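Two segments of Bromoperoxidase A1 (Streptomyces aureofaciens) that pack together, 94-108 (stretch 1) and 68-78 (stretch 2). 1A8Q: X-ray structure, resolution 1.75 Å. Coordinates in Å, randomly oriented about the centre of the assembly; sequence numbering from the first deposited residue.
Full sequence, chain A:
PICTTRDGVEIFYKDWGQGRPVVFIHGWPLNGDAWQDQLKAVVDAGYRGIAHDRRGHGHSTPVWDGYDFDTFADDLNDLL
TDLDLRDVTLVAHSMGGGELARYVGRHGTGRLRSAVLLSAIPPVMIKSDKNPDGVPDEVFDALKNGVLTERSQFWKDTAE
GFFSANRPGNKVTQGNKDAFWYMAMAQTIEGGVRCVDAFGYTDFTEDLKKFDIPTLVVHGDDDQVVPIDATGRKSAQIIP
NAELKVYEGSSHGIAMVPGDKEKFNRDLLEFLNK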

ATOM      1  N   SER A  94       2.501   1.865   0.182  1.00  7.23           N
ATOM      2  CA  SER A  94       2.314   2.734   1.363  1.00  7.96           C
ATOM      3  C   SER A  94       1.937   1.999   2.615  1.00  7.44           C
ATOM      4  O   SER A  94       2.574   0.994   2.961  1.00  8.26           O
ATOM      5  CB  SER A  94       1.230   3.759   0.896  1.00 10.83           C
ATOM      6  OG  SER A  94       1.306   4.910   1.724  1.00 13.59           O
ATOM      7  N   MET A  95       0.822   2.349   3.342  1.00  7.35           N
ATOM      8  CA  MET A  95       0.433   1.601   4.510  1.00  6.96           C
ATOM      9  C   MET A  95       0.012   0.194   4.237  1.00  7.01           C
ATOM     10  O   MET A  95       0.001  -0.683   5.088  1.00  9.33           O
ATOM     11  CB  MET A  95      -0.638   2.327   5.375  1.00  8.48           C
ATOM     12  CG  MET A  95      -2.016   2.291   4.663  1.00  8.61           C
ATOM     13  SD  MET A  95      -3.317   2.618   5.897  1.00 11.06           S
ATOM     14  CE  MET A  95      -3.652   1.022   6.555  1.00 14.80           C
ATOM     15  N   GLY A  96      -0.291  -0.185   2.961  1.00  6.59           N
ATOM     16  CA  GLY A  96      -0.516  -1.546   2.531  1.00  6.70           C
ATOM     17  C   GLY A  96       0.701  -2.446   2.841  1.00  7.06           C
ATOM     18  O   GLY A  96       0.578  -3.636   3.063  1.00  7.74           O
ATOM     19  N   GLY A  97       1.872  -1.845   2.865  1.00  8.65           N
ATOM     20  CA  GLY A  97       3.115  -2.572   3.237  1.00  8.60           C
ATOM     21  C   GLY A  97       3.058  -3.047   4.687  1.00  9.01           C
ATOM     22  O   GLY A  97       3.611  -4.113   4.969  1.00  9.09           O
ATOM     23  N   GLY A  98       2.334  -2.359   5.587  1.00  8.32           N
ATOM     24  CA  GLY A  98       2.157  -2.874   6.933  1.00  8.60           C
ATOM     25  C   GLY A  98       1.217  -4.046   6.962  1.00  8.86           C
ATOM     26  O   GLY A  98       1.306  -4.963   7.772  1.00  8.65           O
ATOM     27  N   GLU A  99       0.122  -4.041   6.134  1.00  6.97           N
ATOM     28  CA  GLU A  99      -0.752  -5.202   6.011  1.00  6.52           C
ATOM     29  C   GLU A  99       0.018  -6.422   5.510  1.00  7.06           C
ATOM     30  O   GLU A  99      -0.186  -7.541   6.010  1.00  9.26           O
ATOM     31  CB  GLU A  99      -1.928  -4.843   5.052  1.00  7.33           C
ATOM     32  CG  GLU A  99      -2.896  -6.007   4.802  1.00  7.14           C
ATOM     33  CD  GLU A  99      -4.120  -5.557   3.973  1.00  9.40           C
ATOM     34  OE1 GLU A  99      -4.598  -4.440   4.233  1.00  9.56           O
ATOM     35  OE2 GLU A  99      -4.521  -6.329   3.106  1.00 11.70           O
ATOM     36  N   LEU A 100       0.891  -6.214   4.548  1.00  6.44           N
ATOM     37  CA  LEU A 100       1.714  -7.302   3.971  1.00  7.26           C
ATOM     38  C   LEU A 100       2.680  -7.825   5.054  1.00  7.69           C
ATOM     39  O   LEU A 100       2.636  -9.014   5.310  1.00  9.21           O
ATOM     40  CB  LEU A 100       2.496  -6.743   2.793  1.00  8.35           C
ATOM     41  CG  LEU A 100       3.093  -7.790   1.823  1.00  9.46           C
ATOM     42  CD1 LEU A 100       3.614  -7.082   0.553  1.00 10.52           C
ATOM     43  CD2 LEU A 100       4.270  -8.491   2.467  1.00 12.59           C
ATOM     44  N   ALA A 101       3.349  -6.906   5.703  1.00  9.93           N
ATOM     45  CA  ALA A 101       4.310  -7.345   6.762  1.00  9.99           C
ATOM     46  C   ALA A 101       3.626  -8.070   7.883  1.00 10.50           C
ATOM     47  O   ALA A 101       4.074  -9.135   8.379  1.00 10.42           O
ATOM     48  CB  ALA A 101       5.038  -6.106   7.235  1.00 10.46           C
ATOM     49  N   ARG A 102       2.496  -7.558   8.386  1.00 10.37           N
ATOM     50  CA  ARG A 102       1.822  -8.212   9.502  1.00 11.67           C
ATOM     51  C   ARG A 102       1.178  -9.504   9.084  1.00 10.34           C
ATOM     52  O   ARG A 102       1.087 -10.432   9.872  1.00 11.67           O
ATOM     53  CB  ARG A 102       0.852  -7.206  10.184  1.00 12.27           C
ATOM     54  CG  ARG A 102       0.117  -7.827  11.365  1.00 13.32           C
ATOM     55  CD  ARG A 102       1.047  -8.204  12.525  1.00 16.21           C
ATOM     56  NE  ARG A 102       2.048  -7.197  12.755  1.00 17.36           N
ATOM     57  CZ  ARG A 102       1.880  -6.127  13.535  1.00 20.85           C
ATOM     58  NH1 ARG A 102       0.714  -5.958  14.145  1.00 20.31           N
ATOM     59  NH2 ARG A 102       2.893  -5.272  13.666  1.00 22.43           N
ATOM     60  N   TYR A 103       0.736  -9.668   7.807  1.00  9.12           N
ATOM     61  CA  TYR A 103       0.295 -10.956   7.305  1.00  8.65           C
ATOM     62  C   TYR A 103       1.442 -11.991   7.390  1.00  9.59           C
ATOM     63  O   TYR A 103       1.160 -13.093   7.879  1.00 10.96           O
ATOM     64  CB  TYR A 103      -0.197 -10.807   5.824  1.00 10.79           C
ATOM     65  CG  TYR A 103      -0.589 -12.171   5.282  1.00 12.29           C
ATOM     66  CD1 TYR A 103      -1.803 -12.789   5.502  1.00 12.81           C
ATOM     67  CD2 TYR A 103       0.379 -12.833   4.524  1.00 13.79           C
ATOM     68  CE1 TYR A 103      -2.063 -14.060   4.988  1.00 12.41           C
ATOM     69  CE2 TYR A 103       0.138 -14.096   4.012  1.00 13.30           C
ATOM     70  CZ  TYR A 103      -1.065 -14.688   4.249  1.00 13.24           C
ATOM     71  OH  TYR A 103      -1.288 -15.940   3.727  1.00 15.05           O
ATOM     72  N   VAL A 104       2.631 -11.610   6.985  1.00 10.76           N
ATOM     73  CA  VAL A 104       3.758 -12.574   7.102  1.00 12.57           C
ATOM     74  C   VAL A 104       3.996 -12.916   8.579  1.00 12.72           C
ATOM     75  O   VAL A 104       4.168 -14.095   8.973  1.00 13.32           O
ATOM     76  CB  VAL A 104       4.996 -12.007   6.421  1.00 13.68           C
ATOM     77  CG1 VAL A 104       6.272 -12.800   6.748  1.00 14.07           C
ATOM     78  CG2 VAL A 104       4.787 -12.043   4.896  1.00 14.22           C
ATOM     79  N   GLY A 105       3.962 -11.904   9.419  1.00 10.65           N
ATOM     80  CA  GLY A 105       4.247 -12.104  10.853  1.00 14.44           C
ATOM     81  C   GLY A 105       3.226 -13.011  11.498  1.00 17.78           C
ATOM     82  O   GLY A 105       3.569 -13.807  12.385  1.00 19.40           O
ATOM     83  N   ARG A 106       1.941 -12.903  11.151  1.00 15.23           N
ATOM     84  CA  ARG A 106       0.885 -13.625  11.808  1.00 15.17           C
ATOM     85  C   ARG A 106       0.572 -14.963  11.179  1.00 15.65           C
ATOM     86  O   ARG A 106       0.142 -15.882  11.876  1.00 16.39           O
ATOM     87  CB  ARG A 106      -0.465 -12.850  11.829  1.00 15.49           C
ATOM     88  CG  ARG A 106      -0.504 -11.725  12.833  1.00 16.24           C
ATOM     89  CD  ARG A 106      -1.741 -10.866  12.791  1.00 13.87           C
ATOM     90  NE  ARG A 106      -3.011 -11.363  13.237  1.00 14.73           N
ATOM     91  CZ  ARG A 106      -3.419 -11.451  14.508  1.00 16.27           C
ATOM     92  NH1 ARG A 106      -2.590 -11.156  15.499  1.00 16.20           N
ATOM     93  NH2 ARG A 106      -4.633 -11.870  14.823  1.00 17.80           N
ATOM     94  N   HIS A 107       0.579 -15.037   9.847  1.00 14.54           N
ATOM     95  CA  HIS A 107       0.147 -16.197   9.103  1.00 14.34           C
ATOM     96  C   HIS A 107       1.258 -16.946   8.376  1.00 14.62           C
ATOM     97  O   HIS A 107       0.999 -18.039   7.850  1.00 18.47           O
ATOM     98  CB  HIS A 107      -0.885 -15.691   8.045  1.00 14.04           C
ATOM     99  CG  HIS A 107      -2.058 -15.078   8.783  1.00 13.94           C
ATOM    100  ND1 HIS A 107      -2.925 -15.893   9.479  1.00 15.15           N
ATOM    101  CD2 HIS A 107      -2.505 -13.814   8.934  1.00 12.43           C
ATOM    102  CE1 HIS A 107      -3.883 -15.148  10.055  1.00 14.55           C
ATOM    103  NE2 HIS A 107      -3.629 -13.895   9.725  1.00 14.09           N
ATOM    104  N   GLY A 108       2.442 -16.364   8.302  1.00 13.08           N
ATOM    105  CA  GLY A 108       3.579 -17.010   7.642  1.00 16.45           C
ATOM    106  C   GLY A 108       3.550 -16.904   6.127  1.00 17.01           C
ATOM    107  O   GLY A 108       2.718 -16.208   5.528  1.00 16.08           O
TER
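Stretch 2, residues 68-78: DFDTFADDLND

Stretch 2 enters through Asp 68 and is helical from Phe 69 to Asp 78; its axis crosses that of helix 96-107 at -74°, 8.2 Å away at closest approach. Asp 68 caps the helix: its OD1 accepts from Thr 71 N (2.9 Å) and its OD2 from Thr 71 OG1 (2.9 Å). The backbones come nearest at Ala 73, whose CA is 4.7 Å from Tyr 103 CA; its small side chain sits among Glu 99, Arg 102, Tyr 103 and Arg 106. At one end of the contact the Phe 69 ring lies against bare backbone, CD1 3.5 Å from Gly 98 C, where a CB on Gly 98 would clash with CE1. Phe 72 CE2 meets Met 95 CE at 3.5 Å, and Leu 76 CD2 meets Tyr 103 CB at 3.9 Å. Charged groups pair along the more exposed side. Asp 70 OD1 accepts from Arg 102 NH1 (2.9 Å) in a salt bridge, leaving Arg 102 NE and NH2 to partners elsewhere in the structure. Asp 74 uses both oxygens: OD1 takes Arg 106 NE (2.9 Å) and His 107 NE2 (2.8 Å), OD2 takes Arg 106 NH2 (2.9 Å). Asn 77 CB covers a face of the His 107 ring, 3.7 Å from its centroid. Both carboxylate oxygens of Glu 99 are satisfied elsewhere.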

ATOM      1  N   ASP A  68      -6.709  -1.563  12.358  1.00  9.63           N
ATOM      2  CA  ASP A  68      -5.393  -1.874  12.934  1.00 10.37           C
ATOM      3  C   ASP A  68      -4.772  -2.961  12.049  1.00 10.31           C
ATOM      4  O   ASP A  68      -5.499  -3.728  11.406  1.00  9.51           O
ATOM      5  CB  ASP A  68      -5.532  -2.382  14.365  1.00 12.52           C
ATOM      6  CG  ASP A  68      -6.334  -3.650  14.480  1.00 14.83           C
ATOM      7  OD1 ASP A  68      -5.747  -4.735  14.380  1.00 15.87           O
ATOM      8  OD2 ASP A  68      -7.567  -3.623  14.650  1.00 17.43           O
ATOM      9  N   PHE A  69      -3.446  -3.072  12.095  1.00 10.10           N
ATOM     10  CA  PHE A  69      -2.813  -4.026  11.162  1.00  8.67           C
ATOM     11  C   PHE A  69      -3.126  -5.472  11.396  1.00  8.41           C
ATOM     12  O   PHE A  69      -3.037  -6.270  10.451  1.00  8.94           O
ATOM     13  CB  PHE A  69      -1.286  -3.759  11.107  1.00  8.40           C
ATOM     14  CG  PHE A  69      -1.024  -2.478  10.348  1.00  8.99           C
ATOM     15  CD1 PHE A  69      -1.152  -2.491   8.983  1.00  8.12           C
ATOM     16  CD2 PHE A  69      -0.671  -1.311  11.000  1.00 10.26           C
ATOM     17  CE1 PHE A  69      -0.902  -1.328   8.261  1.00 10.19           C
ATOM     18  CE2 PHE A  69      -0.404  -0.161  10.264  1.00 11.01           C
ATOM     19  CZ  PHE A  69      -0.552  -0.150   8.889  1.00 10.74           C
ATOM     20  N   ASP A  70      -3.335  -5.928  12.652  1.00  8.29           N
ATOM     21  CA  ASP A  70      -3.701  -7.324  12.863  1.00  8.77           C
ATOM     22  C   ASP A  70      -5.037  -7.649  12.170  1.00  8.98           C
ATOM     23  O   ASP A  70      -5.180  -8.668  11.516  1.00  9.34           O
ATOM     24  CB  ASP A  70      -3.869  -7.553  14.374  1.00 11.19           C
ATOM     25  CG  ASP A  70      -2.531  -7.639  15.088  1.00 14.91           C
ATOM     26  OD1 ASP A  70      -1.463  -7.843  14.494  1.00 14.55           O
ATOM     27  OD2 ASP A  70      -2.581  -7.522  16.345  1.00 16.40           O
ATOM     28  N   THR A  71      -6.017  -6.734  12.281  1.00  8.93           N
ATOM     29  CA  THR A  71      -7.296  -6.990  11.603  1.00  7.99           C
ATOM     30  C   THR A  71      -7.114  -6.933  10.086  1.00  9.31           C
ATOM     31  O   THR A  71      -7.681  -7.797   9.416  1.00 10.19           O
ATOM     32  CB  THR A  71      -8.317  -5.905  12.008  1.00  7.97           C
ATOM     33  OG1 THR A  71      -8.526  -6.034  13.446  1.00 11.07           O
ATOM     34  CG2 THR A  71      -9.653  -6.127  11.332  1.00 10.52           C
ATOM     35  N   PHE A  72      -6.394  -5.938   9.584  1.00  7.76           N
ATOM     36  CA  PHE A  72      -6.177  -5.896   8.109  1.00  6.79           C
ATOM     37  C   PHE A  72      -5.510  -7.177   7.606  1.00  9.54           C
ATOM     38  O   PHE A  72      -5.901  -7.713   6.570  1.00  9.74           O
ATOM     39  CB  PHE A  72      -5.266  -4.726   7.720  1.00  7.31           C
ATOM     40  CG  PHE A  72      -5.816  -3.363   8.104  1.00  7.15           C
ATOM     41  CD1 PHE A  72      -7.180  -3.133   8.158  1.00  8.10           C
ATOM     42  CD2 PHE A  72      -4.923  -2.339   8.410  1.00  7.78           C
ATOM     43  CE1 PHE A  72      -7.634  -1.860   8.535  1.00  7.40           C
ATOM     44  CE2 PHE A  72      -5.379  -1.079   8.757  1.00  9.87           C
ATOM     45  CZ  PHE A  72      -6.754  -0.854   8.797  1.00  7.91           C
ATOM     46  N   ALA A  73      -4.498  -7.652   8.358  1.00  9.66           N
ATOM     47  CA  ALA A  73      -3.832  -8.898   7.925  1.00 10.10           C
ATOM     48  C   ALA A  73      -4.739 -10.096   7.980  1.00 10.00           C
ATOM     49  O   ALA A  73      -4.673 -11.019   7.161  1.00 10.31           O
ATOM     50  CB  ALA A  73      -2.616  -9.121   8.859  1.00  9.71           C
ATOM     51  N   ASP A  74      -5.653 -10.213   8.952  1.00  8.50           N
ATOM     52  CA  ASP A  74      -6.543 -11.336   9.079  1.00  9.57           C
ATOM     53  C   ASP A  74      -7.610 -11.266   7.974  1.00 10.03           C
ATOM     54  O   ASP A  74      -8.098 -12.292   7.518  1.00 11.09           O
ATOM     55  CB  ASP A  74      -7.210 -11.479  10.449  1.00 11.85           C
ATOM     56  CG  ASP A  74      -6.213 -11.809  11.553  1.00 12.73           C
ATOM     57  OD1 ASP A  74      -5.058 -12.120  11.291  1.00 14.05           O
ATOM     58  OD2 ASP A  74      -6.620 -11.708  12.754  1.00 15.68           O
ATOM     59  N   ASP A  75      -8.040 -10.035   7.647  1.00 10.58           N
ATOM     60  CA  ASP A  75      -8.966  -9.896   6.514  1.00 10.00           C
ATOM     61  C   ASP A  75      -8.271 -10.372   5.236  1.00 10.02           C
ATOM     62  O   ASP A  75      -8.919 -11.111   4.483  1.00 10.57           O
ATOM     63  CB  ASP A  75      -9.404  -8.442   6.346  1.00 10.51           C
ATOM     64  CG  ASP A  75     -10.355  -7.960   7.441  1.00 11.49           C
ATOM     65  OD1 ASP A  75     -10.859  -8.718   8.270  1.00 11.00           O
ATOM     66  OD2 ASP A  75     -10.612  -6.727   7.414  1.00 11.47           O
ATOM     67  N   LEU A  76      -7.011 -10.043   5.039  1.00 10.14           N
ATOM     68  CA  LEU A  76      -6.255 -10.528   3.874  1.00 10.12           C
ATOM     69  C   LEU A  76      -6.156 -12.048   3.929  1.00 10.46           C
ATOM     70  O   LEU A  76      -6.408 -12.743   2.932  1.00  9.92           O
ATOM     71  CB  LEU A  76      -4.887  -9.833   3.823  1.00 10.04           C
ATOM     72  CG  LEU A  76      -3.920 -10.346   2.736  1.00 10.81           C
ATOM     73  CD1 LEU A  76      -4.516 -10.006   1.371  1.00 12.14           C
ATOM     74  CD2 LEU A  76      -2.546  -9.716   2.886  1.00 10.76           C
ATOM     75  N   ASN A  77      -5.906 -12.607   5.129  1.00 10.49           N
ATOM     76  CA  ASN A  77      -5.874 -14.069   5.262  1.00 11.02           C
ATOM     77  C   ASN A  77      -7.185 -14.711   4.856  1.00 13.56           C
ATOM     78  O   ASN A  77      -7.220 -15.765   4.203  1.00 13.33           O
ATOM     79  CB  ASN A  77      -5.488 -14.480   6.692  1.00 12.95           C
ATOM     80  CG  ASN A  77      -5.500 -15.992   6.867  1.00 14.15           C
ATOM     81  OD1 ASN A  77      -6.279 -16.573   7.627  1.00 20.43           O
ATOM     82  ND2 ASN A  77      -4.647 -16.647   6.125  1.00 16.18           N
ATOM     83  N   ASP A  78      -8.314 -14.092   5.231  1.00 12.49           N
ATOM     84  CA  ASP A  78      -9.622 -14.655   4.870  1.00 12.25           C
ATOM     85  C   ASP A  78      -9.806 -14.659   3.352  1.00 12.12           C
ATOM     86  O   ASP A  78     -10.350 -15.634   2.838  1.00 13.14           O
ATOM     87  CB  ASP A  78     -10.787 -13.895   5.525  1.00 12.99           C
ATOM     88  CG  ASP A  78     -10.937 -14.183   7.012  1.00 15.28           C
ATOM     89  OD1 ASP A  78     -10.385 -15.200   7.506  1.00 15.17           O
ATOM     90  OD2 ASP A  78     -11.595 -13.378   7.686  1.00 14.82           O
TER